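Formyltransferase PseJ (PDB 6EDK) belongs to the formyltransferase family and uses an alpha/beta fold built on a mixed central sheet to hold the ligand 1YA in a pocket. Local coordinates at residues A61-V66 with P80-R85; I91-S96 with K160-Y165; V139-N144 with T204-L209. All coordinates share one frame; numbering follows the deposited sequence.

Interaction 1 (A61-V66 with P80-R85); sequences AILNNV and PDIVER
L63 meets helix 80-85 through two unlike partners, the aliphatic end of I82 and the guanidinium of R85, a small example of one leucine serving both an apolar and a cationic neighbour. The two branched side chains cross nearly at a right angle, with L63 CD1 4.0 Å from I82 CD1. Beside this apolar touch, R85 spans the gap with an almost fully extended chain: CG stands opposite the backbone N (chi1 171°), and the chain stays extended from CG to NE, which places the guanidinium beside L63. Its NH1 comes to rest 3.7 Å from L63 CB. NH2 reaches to 3.3 Å from L63 O, but the angle is too poor for a hydrogen bond. N64 CA lies at the edge of the same guanidinium, near its plane, 4.2 Å from R85 NH2.

L63 O already has a backbone partner, for V66 N donates to it at 3.3 Å across a type II beta turn running from L63 to V66. One step earlier, N64 N bonds to A61 O at 3.0 Å, closing the short 3-10 segment that presents L63 to the helix. On the helix, R85 N bonds to D81 O in the regular pattern, while D81 itself forms a salt bridge with K58.

Outward from these contacts, L63 and V66 lean on L29 of strand 27-31 and I82 packs on L56 and K58. V83, on the same helix, touches I124 and 1YA. The contact thus sets helix 80-85 beside the loop that leads into strand 68-71.

Interaction 2 (I91-S96 with K160-Y165); sequences INLHIS and KLFMEY. With 1YA (N-{4-[{[(6S)-2-amino-4-oxo-3,4,5,6,7,8-hexahydropteridin-6-yl]methyl}(formyl)amino]benzoyl}-L-glutamic acid), chain D.
The layer between the central sheet and helix 147-169 illustrates alternation along a buried strand: I91 and L93 of strand 90-94 point to the helix and meet F162, whereas N92 lies on the other side of the sheet, beside 1YA. The two aliphatic side chains each cross F162 at about a right angle and use different parts of it. I91 puts CG1 between its backbone N and carbonyl carbon (chi1 68°), which carries CD1 outward to the ring edge, near the ring plane and 4.2 Å from F162 CE1. L93 works nearer the helix backbone, where its CD2 lies 4.1 Å from F162 CB. Its other methyl, CD1, approaches the ring obliquely, 4.2 Å from F162 CD1.

With CG opposite the backbone N (chi1 173°), F162 projects off the helix to meet the strand. L38 and F41 of helix 36-43 also touch this residue, and the W166 ring meets its ring with the planes about 30° apart. I134 flanks I91, and Y72 and I158 flank L93. Across the strand, N92 lines the ligand pocket, its CB 4.2 Å from N5 of 1YA.

I91, L93 and F162 meet through buried hydrocarbon alone, so this contact rests on non-directional van der Waals packing and exclusion of water, while N92, on the other face, lies beside the ligand.

Interaction 3 (V139-N144 with T204-L209); sequences VTYYEN and TPVQKL
Y141 and V206 make the packed half of this contact, and E143 and Q207 the looser, exposed half, so that one joint between two loops has an apolar part and a water-bridged part. V206 CG2 comes up obliquely to the tyrosine ring, 4.2 Å from Y141 CD2. The Y141 side chain sets out toward the partner segment, and with chi1 at 65° CG sits between backbone N and carbonyl carbon, leaving the ring beside V206. F111 of helix 106-112 reinforces this side: it meets the Y141 ring edge-to-face and also touches V206, while I210 adds a further contact to the tyrosine.

The segments carrying these residues are both irregular. Residues 139-144 connect strand 133-138 to helix 147-169. Residues 206-208 of the C-terminal segment have helical backbone angles without the regular bonding, and L209 N bonds to V206 O at 2.7 Å. Backbone bonds of V206 with D145 and of T204 with L147 tie this segment to the first residue of the long helix and to the turn just before it.

On the solvent side the backbones are joined through water 1, which donates to E143 O at 2.9 Å and accepts from Q207 N at 2.9 Å. Direct contact there is slack: Q207, bent at chi2 (52°), brings OE1 to 3.7 Å from E143 O, a pairing of two acceptors that offers no hydrogen bond, and the E143 side chain starts away from the partner segment.

How the interactions relate
Followed from the N terminus, interaction 1 closes first, a short loop in which strand 68-71 is the intervening element; it is complete before interaction 2 opens. Helix 80-85 is followed by strand 90-94; the two contacts are in series and do not touch, their nearest atoms about 9 Å apart. Interaction 2 spans far more chain, returning from helix 147-169 to the centre of the sheet. Interaction 3 opens inside that span, at 139-144, and closes only at 204-209, so interactions 2 and 3 cross. Interactions 1 and 3 lie on opposite sides of the chain's centre: one joins the loop before strand 68-71 to helix 80-85, the other joins the loop after strand 133-138 to the C-terminal region.

Interaction 1 (A61-V66 with P80-R85)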
loop_
_atom_site.group_PDB
_atom_site.type_symbol
_atom_site.label_atom_id
_atom_site.label_comp_id
_atom_site.label_asym_id
_atom_site.label_seq_id
_atom_site.Cartn_x
_atom_site.Cartn_y
_atom_site.Cartn_z
ATOM N N ALA A 61 12.389 8.360 -18.886
ATOM C CA ALA A 61 13.528 8.982 -18.238
ATOM C C ALA A 61 13.295 9.253 -16.751
ATOM O O ALA A 61 14.266 9.495 -16.019
ATOM C CB ALA A 61 13.892 10.299 -18.961
ATOM N N ILE A 62 12.042 9.196 -16.292
ATOM C CA ILE A 62 11.739 9.339 -14.853
ATOM C C ILE A 62 12.504 8.302 -14.012
ATOM O O ILE A 62 12.891 8.567 -12.867
ATOM C CB ILE A 62 10.217 9.204 -14.658
ATOM C CG1 ILE A 62 9.442 10.332 -15.356
ATOM C CG2 ILE A 62 9.838 9.212 -13.207
ATOM C CD1 ILE A 62 9.638 11.707 -14.750
ATOM N N LEU A 63 12.762 7.135 -14.573
ATOM C CA LEU A 63 13.462 6.068 -13.913
ATOM C C LEU A 63 14.982 6.199 -13.918
ATOM O O LEU A 63 15.652 5.464 -13.183
ATOM C CB LEU A 63 13.081 4.748 -14.564
ATOM C CG LEU A 63 11.604 4.397 -14.457
ATOM C CD1 LEU A 63 11.280 3.195 -15.286
ATOM C CD2 LEU A 63 11.227 4.142 -12.975
ATOM N N ASN A 64 15.560 7.104 -14.702
ATOM C CA ASN A 64 17.009 7.115 -14.801
ATOM C C ASN A 64 17.615 7.475 -13.459
ATOM O O ASN A 64 17.187 8.429 -12.802
ATOM C CB ASN A 64 17.502 8.152 -15.826
ATOM C CG ASN A 64 17.028 7.875 -17.266
ATOM O OD1 ASN A 64 16.586 6.799 -17.621
ATOM N ND2 ASN A 64 17.170 8.891 -18.113
ATOM N N ASN A 65 18.666 6.756 -13.084
ATOM C CA ASN A 65 19.444 7.039 -11.892
ATOM C C ASN A 65 18.629 6.896 -10.592
ATOM O O ASN A 65 19.010 7.445 -9.547
ATOM C CB ASN A 65 20.032 8.437 -11.965
ATOM C CG ASN A 65 20.976 8.600 -13.131
ATOM O OD1 ASN A 65 20.851 9.544 -13.916
ATOM N ND2 ASN A 65 21.906 7.660 -13.267
ATOM N N VAL A 66 17.540 6.171 -10.631
ATOM C CA VAL A 66 16.707 5.944 -9.434
ATOM C C VAL A 66 17.267 4.760 -8.659
ATOM O O VAL A 66 17.463 3.671 -9.205
ATOM C CB VAL A 66 15.247 5.700 -9.846
ATOM C CG1 VAL A 66 14.409 5.110 -8.627
ATOM C CG2 VAL A 66 14.660 6.956 -10.338
ATOM N N PRO A 80 6.388 -5.330 -15.785
ATOM C CA PRO A 80 7.292 -6.357 -15.217
ATOM C C PRO A 80 8.765 -6.121 -15.462
ATOM O O PRO A 80 9.624 -6.517 -14.640
ATOM C CB PRO A 80 6.826 -7.652 -15.897
ATOM C CG PRO A 80 5.449 -7.368 -16.373
ATOM C CD PRO A 80 5.370 -5.913 -16.675
ATOM N N ASP A 81 9.106 -5.443 -16.560
ATOM C CA ASP A 81 10.511 -5.126 -16.795
ATOM C C ASP A 81 10.994 -4.100 -15.786
ATOM O O ASP A 81 12.140 -4.159 -15.299
ATOM C CB ASP A 81 10.692 -4.639 -18.232
ATOM C CG ASP A 81 10.422 -5.751 -19.267
ATOM O OD1 ASP A 81 10.505 -6.947 -18.913
ATOM O OD2 ASP A 81 10.117 -5.423 -20.420
ATOM N N ILE A 82 10.125 -3.162 -15.408
ATOM C CA ILE A 82 10.482 -2.241 -14.319
ATOM C C ILE A 82 10.635 -3.006 -13.004
ATOM O O ILE A 82 11.609 -2.798 -12.243
ATOM C CB ILE A 82 9.417 -1.139 -14.224
ATOM C CG1 ILE A 82 9.324 -0.311 -15.523
ATOM C CG2 ILE A 82 9.739 -0.171 -13.125
ATOM C CD1 ILE A 82 8.190 0.730 -15.479
ATOM N N VAL A 83 9.693 -3.926 -12.740
ATOM C CA VAL A 83 9.750 -4.768 -11.542
ATOM C C VAL A 83 11.064 -5.509 -11.470
ATOM O O VAL A 83 11.747 -5.487 -10.431
ATOM C CB VAL A 83 8.556 -5.732 -11.534
ATOM C CG1 VAL A 83 8.732 -6.806 -10.461
ATOM C CG2 VAL A 83 7.273 -4.967 -11.328
ATOM N N GLU A 84 11.478 -6.151 -12.600
ATOM C CA GLU A 84 12.730 -6.898 -12.569
ATOM C C GLU A 84 13.912 -5.967 -12.382
ATOM O O GLU A 84 14.810 -6.246 -11.590
ATOM C CB GLU A 84 12.899 -7.715 -13.849
ATOM C CG GLU A 84 14.068 -8.707 -13.779
ATOM C CD GLU A 84 13.819 -9.840 -12.772
ATOM O OE1 GLU A 84 12.639 -10.107 -12.441
ATOM O OE2 GLU A 84 14.803 -10.461 -12.307
ATOM N N ARG A 85 13.913 -4.825 -13.079
ATOM C CA ARG A 85 15.039 -3.906 -12.938
ATOM C C ARG A 85 15.188 -3.432 -11.511
ATOM O O ARG A 85 16.297 -3.180 -11.043
ATOM C CB ARG A 85 14.819 -2.706 -13.870
ATOM C CG ARG A 85 15.817 -1.570 -13.672
ATOM C CD ARG A 85 15.583 -0.501 -14.780
ATOM N NE ARG A 85 16.355 0.704 -14.516
ATOM C CZ ARG A 85 16.135 1.880 -15.117
ATOM N NH1 ARG A 85 15.145 2.018 -15.985
ATOM N NH2 ARG A 85 16.887 2.920 -14.810
#

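Interaction 2 (I91-S96 with K160-Y165)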
loop_
_atom_site.group_PDB
_atom_site.type_symbol
_atom_site.label_atom_id
_atom_site.label_comp_id
_atom_site.label_asym_id
_atom_site.label_seq_id
_atom_site.Cartn_x
_atom_site.Cartn_y
_atom_site.Cartn_z
ATOM N N ILE A 91 9.119 -0.898 -3.220
ATOM C CA ILE A 91 8.154 -1.316 -2.206
ATOM C C ILE A 91 6.831 -0.612 -2.437
ATOM O O ILE A 91 6.791 0.447 -3.026
ATOM C CB ILE A 91 8.620 -1.052 -0.795
ATOM C CG1 ILE A 91 8.715 0.436 -0.443
ATOM C CG2 ILE A 91 9.928 -1.738 -0.458
ATOM C CD1 ILE A 91 9.220 0.710 0.882
ATOM N N ASN A 92 5.748 -1.163 -1.859
ATOM C CA ASN A 92 4.419 -0.597 -1.986
ATOM C C ASN A 92 3.797 -0.621 -0.566
ATOM O O ASN A 92 4.109 -1.550 0.220
ATOM C CB ASN A 92 3.549 -1.409 -2.911
ATOM C CG ASN A 92 2.147 -0.828 -3.096
ATOM O OD1 ASN A 92 1.984 0.307 -3.506
ATOM N ND2 ASN A 92 1.113 -1.636 -2.809
ATOM N N LEU A 93 3.047 0.432 -0.264
ATOM C CA LEU A 93 2.272 0.611 0.988
ATOM C C LEU A 93 0.804 0.357 0.698
ATOM O O LEU A 93 0.134 1.141 -0.001
ATOM C CB LEU A 93 2.438 2.021 1.555
ATOM C CG LEU A 93 3.729 2.370 2.255
ATOM C CD1 LEU A 93 4.999 1.999 1.515
ATOM C CD2 LEU A 93 3.782 3.834 2.631
ATOM N N HIS A 94 0.256 -0.744 1.262
ATOM C CA HIS A 94 -1.079 -1.235 0.958
ATOM C C HIS A 94 -1.848 -1.359 2.264
ATOM O O HIS A 94 -1.354 -1.986 3.188
ATOM C CB HIS A 94 -0.984 -2.621 0.297
ATOM C CG HIS A 94 -2.282 -3.186 -0.122
ATOM N ND1 HIS A 94 -3.048 -2.621 -1.111
ATOM C CD2 HIS A 94 -2.965 -4.269 0.315
ATOM C CE1 HIS A 94 -4.169 -3.311 -1.248
ATOM N NE2 HIS A 94 -4.141 -4.318 -0.393
ATOM N N ILE A 95 -3.025 -0.785 2.323
ATOM C CA ILE A 95 -3.781 -0.764 3.572
ATOM C C ILE A 95 -4.692 -1.976 3.715
ATOM O O ILE A 95 -5.883 -1.852 4.050
ATOM C CB ILE A 95 -4.519 0.544 3.752
ATOM C CG1 ILE A 95 -5.427 0.892 2.587
ATOM C CG2 ILE A 95 -3.512 1.688 4.059
ATOM C CD1 ILE A 95 -6.483 1.959 2.939
ATOM N N SER A 96 -4.124 -3.153 3.521
ATOM C CA SER A 96 -4.744 -4.379 3.980
ATOM C C SER A 96 -3.703 -5.224 4.710
ATOM O O SER A 96 -2.497 -4.994 4.660
ATOM C CB SER A 96 -5.382 -5.162 2.801
ATOM O OG SER A 96 -4.338 -5.958 2.262
ATOM N N LYS A 160 2.713 5.659 9.788
ATOM C CA LYS A 160 3.548 5.404 10.958
ATOM C C LYS A 160 4.474 4.225 10.770
ATOM O O LYS A 160 5.637 4.273 11.158
ATOM C CB LYS A 160 2.612 5.187 12.156
ATOM C CG LYS A 160 3.305 5.065 13.479
ATOM C CD LYS A 160 2.332 4.853 14.670
ATOM C CE LYS A 160 3.167 4.707 15.945
ATOM N NZ LYS A 160 2.429 4.000 17.027
ATOM N N LEU A 161 3.952 3.095 10.290
ATOM C CA LEU A 161 4.749 1.885 10.152
ATOM C C LEU A 161 5.905 2.112 9.176
ATOM O O LEU A 161 7.034 1.649 9.393
ATOM C CB LEU A 161 3.833 0.757 9.610
ATOM C CG LEU A 161 4.414 -0.637 9.446
ATOM C CD1 LEU A 161 4.794 -1.264 10.782
ATOM C CD2 LEU A 161 3.436 -1.573 8.717
ATOM N N PHE A 162 5.627 2.880 8.134
ATOM C CA PHE A 162 6.681 3.176 7.139
ATOM C C PHE A 162 7.810 3.969 7.798
ATOM O O PHE A 162 9.007 3.634 7.681
ATOM C CB PHE A 162 6.092 3.975 6.007
ATOM C CG PHE A 162 7.182 4.441 5.055
ATOM C CD1 PHE A 162 7.777 3.553 4.243
ATOM C CD2 PHE A 162 7.639 5.729 5.157
ATOM C CE1 PHE A 162 8.849 3.977 3.423
ATOM C CE2 PHE A 162 8.734 6.144 4.355
ATOM C CZ PHE A 162 9.284 5.234 3.539
ATOM N N MET A 163 7.432 5.047 8.481
ATOM C CA MET A 163 8.478 5.907 9.098
ATOM C C MET A 163 9.190 5.169 10.195
ATOM O O MET A 163 10.393 5.397 10.418
ATOM C CB MET A 163 7.868 7.195 9.645
ATOM C CG MET A 163 7.353 8.152 8.569
ATOM S SD MET A 163 6.808 9.839 8.988
ATOM C CE MET A 163 5.259 9.466 9.834
ATOM N N GLU A 164 8.466 4.294 10.929
ATOM C CA GLU A 164 9.134 3.509 11.959
ATOM C C GLU A 164 10.192 2.603 11.381
ATOM O O GLU A 164 11.265 2.441 11.993
ATOM C CB GLU A 164 8.131 2.681 12.752
ATOM C CG GLU A 164 8.721 1.753 13.785
ATOM C CD GLU A 164 7.630 1.044 14.576
ATOM O OE1 GLU A 164 6.424 1.397 14.389
ATOM O OE2 GLU A 164 7.986 0.189 15.401
ATOM N N TYR A 165 9.951 2.030 10.207
ATOM C CA TYR A 165 10.875 1.005 9.691
ATOM C C TYR A 165 11.768 1.498 8.553
ATOM O O TYR A 165 12.724 0.813 8.196
ATOM C CB TYR A 165 10.109 -0.244 9.228
ATOM C CG TYR A 165 9.683 -1.126 10.371
ATOM C CD1 TYR A 165 10.521 -2.079 10.898
ATOM C CD2 TYR A 165 8.445 -0.964 10.969
ATOM C CE1 TYR A 165 10.150 -2.868 11.953
ATOM C CE2 TYR A 165 8.038 -1.817 12.068
ATOM C CZ TYR A 165 8.929 -2.756 12.532
ATOM O OH TYR A 165 8.612 -3.591 13.593
HETATM N N1 1YA D . 2.258 -2.721 -9.747
HETATM C C2 1YA D . 2.785 -4.094 -9.592
HETATM N NA2 1YA D . 3.394 -4.778 -10.719
HETATM N N3 1YA D . 2.764 -4.836 -8.277
HETATM C C4 1YA D . 2.144 -4.236 -7.087
HETATM O O4 1YA D . 2.144 -4.891 -6.065
HETATM C C4A 1YA D . 1.603 -2.857 -7.254
HETATM N N5 1YA D . 1.083 -2.222 -6.152
HETATM C C6 1YA D . 0.135 -1.043 -6.497
HETATM C C7 1YA D . 0.590 -0.190 -7.462
HETATM N N8 1YA D . 1.210 -0.836 -8.748
HETATM C C8A 1YA D . 1.689 -2.075 -8.588
HETATM C C9 1YA D . -1.188 -1.723 -6.918
HETATM N N10 1YA D . -2.275 -0.758 -7.172
HETATM C C11 1YA D . -4.825 -1.429 -10.484
HETATM C C12 1YA D . -4.103 -0.248 -10.432
HETATM C C13 1YA D . -3.250 -0.024 -9.357
HETATM C C14 1YA D . -3.157 -0.975 -8.356
HETATM C C15 1YA D . -3.890 -2.146 -8.410
HETATM C C16 1YA D . -4.733 -2.373 -9.484
HETATM C C17 1YA D . -5.803 -1.715 -11.653
HETATM N N 1YA D . -7.133 -2.214 -11.218
HETATM C CA 1YA D . -8.239 -2.550 -12.150
HETATM C CB 1YA D . -7.872 -3.806 -12.979
HETATM C CG 1YA D . -6.768 -4.653 -12.325
HETATM C CD 1YA D . -6.680 -6.066 -12.929
HETATM O OE1 1YA D . -5.977 -6.953 -12.369
HETATM O OE2 1YA D . -7.311 -6.338 -13.983
HETATM C CT 1YA D . -9.536 -2.766 -11.327
HETATM O O2 1YA D . -9.542 -2.710 -10.060
HETATM O O1 1YA D . -10.620 -2.998 -11.914
HETATM C C18 1YA D . -2.573 0.353 -6.281
HETATM O O5 1YA D . -1.911 0.550 -5.318
HETATM O O 1YA D . -5.501 -1.521 -12.776
#

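Interaction 3 (V139-N144 with T204-L209)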
loop_
_atom_site.group_PDB
_atom_site.type_symbol
_atom_site.label_atom_id
_atom_site.label_comp_id
_atom_site.label_asym_id
_atom_site.label_seq_id
_atom_site.Cartn_x
_atom_site.Cartn_y
_atom_site.Cartn_z
ATOM N N VAL A 139 -4.866 -3.810 12.607
ATOM C CA VAL A 139 -5.568 -2.611 13.031
ATOM C C VAL A 139 -6.983 -3.048 13.373
ATOM O O VAL A 139 -7.734 -3.444 12.478
ATOM C CB VAL A 139 -5.595 -1.525 11.930
ATOM C CG1 VAL A 139 -6.429 -0.355 12.330
ATOM C CG2 VAL A 139 -4.162 -1.074 11.583
ATOM N N THR A 140 -7.336 -2.914 14.615
ATOM C CA THR A 140 -8.667 -3.254 15.078
ATOM C C THR A 140 -9.625 -2.082 14.899
ATOM O O THR A 140 -9.261 -0.948 14.616
ATOM C CB THR A 140 -8.640 -3.688 16.548
ATOM O OG1 THR A 140 -7.919 -2.692 17.302
ATOM C CG2 THR A 140 -7.970 -5.076 16.665
ATOM N N TYR A 141 -10.893 -2.387 15.052
ATOM C CA TYR A 141 -11.927 -1.393 14.907
ATOM C C TYR A 141 -12.849 -1.473 16.121
ATOM O O TYR A 141 -12.736 -2.368 16.959
ATOM C CB TYR A 141 -12.722 -1.618 13.669
ATOM C CG TYR A 141 -13.511 -2.874 13.656
ATOM C CD1 TYR A 141 -12.911 -4.092 13.382
ATOM C CD2 TYR A 141 -14.862 -2.871 13.981
ATOM C CE1 TYR A 141 -13.653 -5.273 13.355
ATOM C CE2 TYR A 141 -15.598 -4.028 13.937
ATOM C CZ TYR A 141 -15.004 -5.222 13.644
ATOM O OH TYR A 141 -15.776 -6.365 13.629
ATOM N N TYR A 142 -13.722 -0.500 16.202
ATOM C CA TYR A 142 -14.562 -0.315 17.362
ATOM C C TYR A 142 -16.014 -0.325 16.951
ATOM O O TYR A 142 -16.368 -0.073 15.791
ATOM C CB TYR A 142 -14.242 0.996 18.059
ATOM C CG TYR A 142 -12.824 1.083 18.517
ATOM C CD1 TYR A 142 -11.862 1.645 17.706
ATOM C CD2 TYR A 142 -12.419 0.568 19.730
ATOM C CE1 TYR A 142 -10.549 1.717 18.098
ATOM C CE2 TYR A 142 -11.099 0.647 20.150
ATOM C CZ TYR A 142 -10.167 1.218 19.324
ATOM O OH TYR A 142 -8.830 1.295 19.702
ATOM N N GLU A 143 -16.859 -0.527 17.979
ATOM C CA GLU A 143 -18.275 -0.764 17.756
ATOM C C GLU A 143 -18.923 0.256 16.846
ATOM O O GLU A 143 -19.747 -0.121 16.003
ATOM C CB GLU A 143 -19.039 -0.784 19.105
ATOM C CG GLU A 143 -20.556 -1.028 18.943
ATOM C CD GLU A 143 -21.365 -0.859 20.247
ATOM O OE1 GLU A 143 -20.774 -0.554 21.315
ATOM O OE2 GLU A 143 -22.607 -1.030 20.195
ATOM N N ASN A 144 -18.603 1.536 16.997
ATOM C CA ASN A 144 -19.310 2.549 16.212
ATOM C C ASN A 144 -18.450 3.159 15.091
ATOM O O ASN A 144 -18.808 4.211 14.534
ATOM C CB ASN A 144 -19.861 3.644 17.130
ATOM C CG ASN A 144 -21.081 3.167 17.966
ATOM O OD1 ASN A 144 -21.008 3.028 19.186
ATOM N ND2 ASN A 144 -22.189 2.886 17.294
ATOM N N THR A 204 -20.973 5.563 6.525
ATOM C CA THR A 204 -21.712 4.348 6.860
ATOM C C THR A 204 -21.061 3.633 8.048
ATOM O O THR A 204 -19.847 3.360 8.010
ATOM C CB THR A 204 -21.767 3.425 5.680
ATOM O OG1 THR A 204 -22.315 4.130 4.541
ATOM C CG2 THR A 204 -22.601 2.207 6.025
ATOM N N PRO A 205 -21.808 3.349 9.102
ATOM C CA PRO A 205 -21.283 2.495 10.180
ATOM C C PRO A 205 -20.848 1.149 9.630
ATOM O O PRO A 205 -21.509 0.570 8.756
ATOM C CB PRO A 205 -22.462 2.377 11.142
ATOM C CG PRO A 205 -23.311 3.579 10.835
ATOM C CD PRO A 205 -23.185 3.830 9.404
ATOM N N VAL A 206 -19.693 0.662 10.101
ATOM C CA VAL A 206 -19.196 -0.602 9.560
ATOM C C VAL A 206 -20.034 -1.770 10.077
ATOM O O VAL A 206 -20.121 -2.810 9.418
ATOM C CB VAL A 206 -17.680 -0.802 9.887
ATOM C CG1 VAL A 206 -16.833 0.328 9.229
ATOM C CG2 VAL A 206 -17.407 -0.851 11.318
ATOM N N GLN A 207 -20.654 -1.622 11.252
ATOM C CA GLN A 207 -21.481 -2.698 11.811
ATOM C C GLN A 207 -22.500 -3.185 10.783
ATOM O O GLN A 207 -22.722 -4.388 10.654
ATOM C CB GLN A 207 -22.172 -2.196 13.094
ATOM C CG GLN A 207 -22.508 -3.261 14.138
ATOM C CD GLN A 207 -21.308 -4.148 14.518
ATOM O OE1 GLN A 207 -20.245 -3.664 14.966
ATOM N NE2 GLN A 207 -21.477 -5.458 14.338
ATOM N N LYS A 208 -23.055 -2.267 9.980
ATOM C CA LYS A 208 -24.019 -2.611 8.938
ATOM C C LYS A 208 -23.437 -3.462 7.824
ATOM O O LYS A 208 -24.200 -4.054 7.039
ATOM C CB LYS A 208 -24.574 -1.322 8.294
ATOM C CG LYS A 208 -25.267 -0.409 9.277
ATOM C CD LYS A 208 -25.961 0.758 8.572
ATOM C CE LYS A 208 -26.762 1.573 9.584
ATOM N NZ LYS A 208 -27.125 2.937 9.089
ATOM N N LEU A 209 -22.096 -3.538 7.727
ATOM C CA LEU A 209 -21.425 -4.127 6.592
ATOM C C LEU A 209 -20.837 -5.493 6.897
ATOM O O LEU A 209 -20.545 -6.249 5.960
ATOM C CB LEU A 209 -20.306 -3.187 6.117
ATOM C CG LEU A 209 -20.704 -1.745 5.910
ATOM C CD1 LEU A 209 -19.552 -0.903 5.303
ATOM C CD2 LEU A 209 -21.898 -1.678 4.976
HETATM O O HOH W 1 -20.291 0.547 13.182
#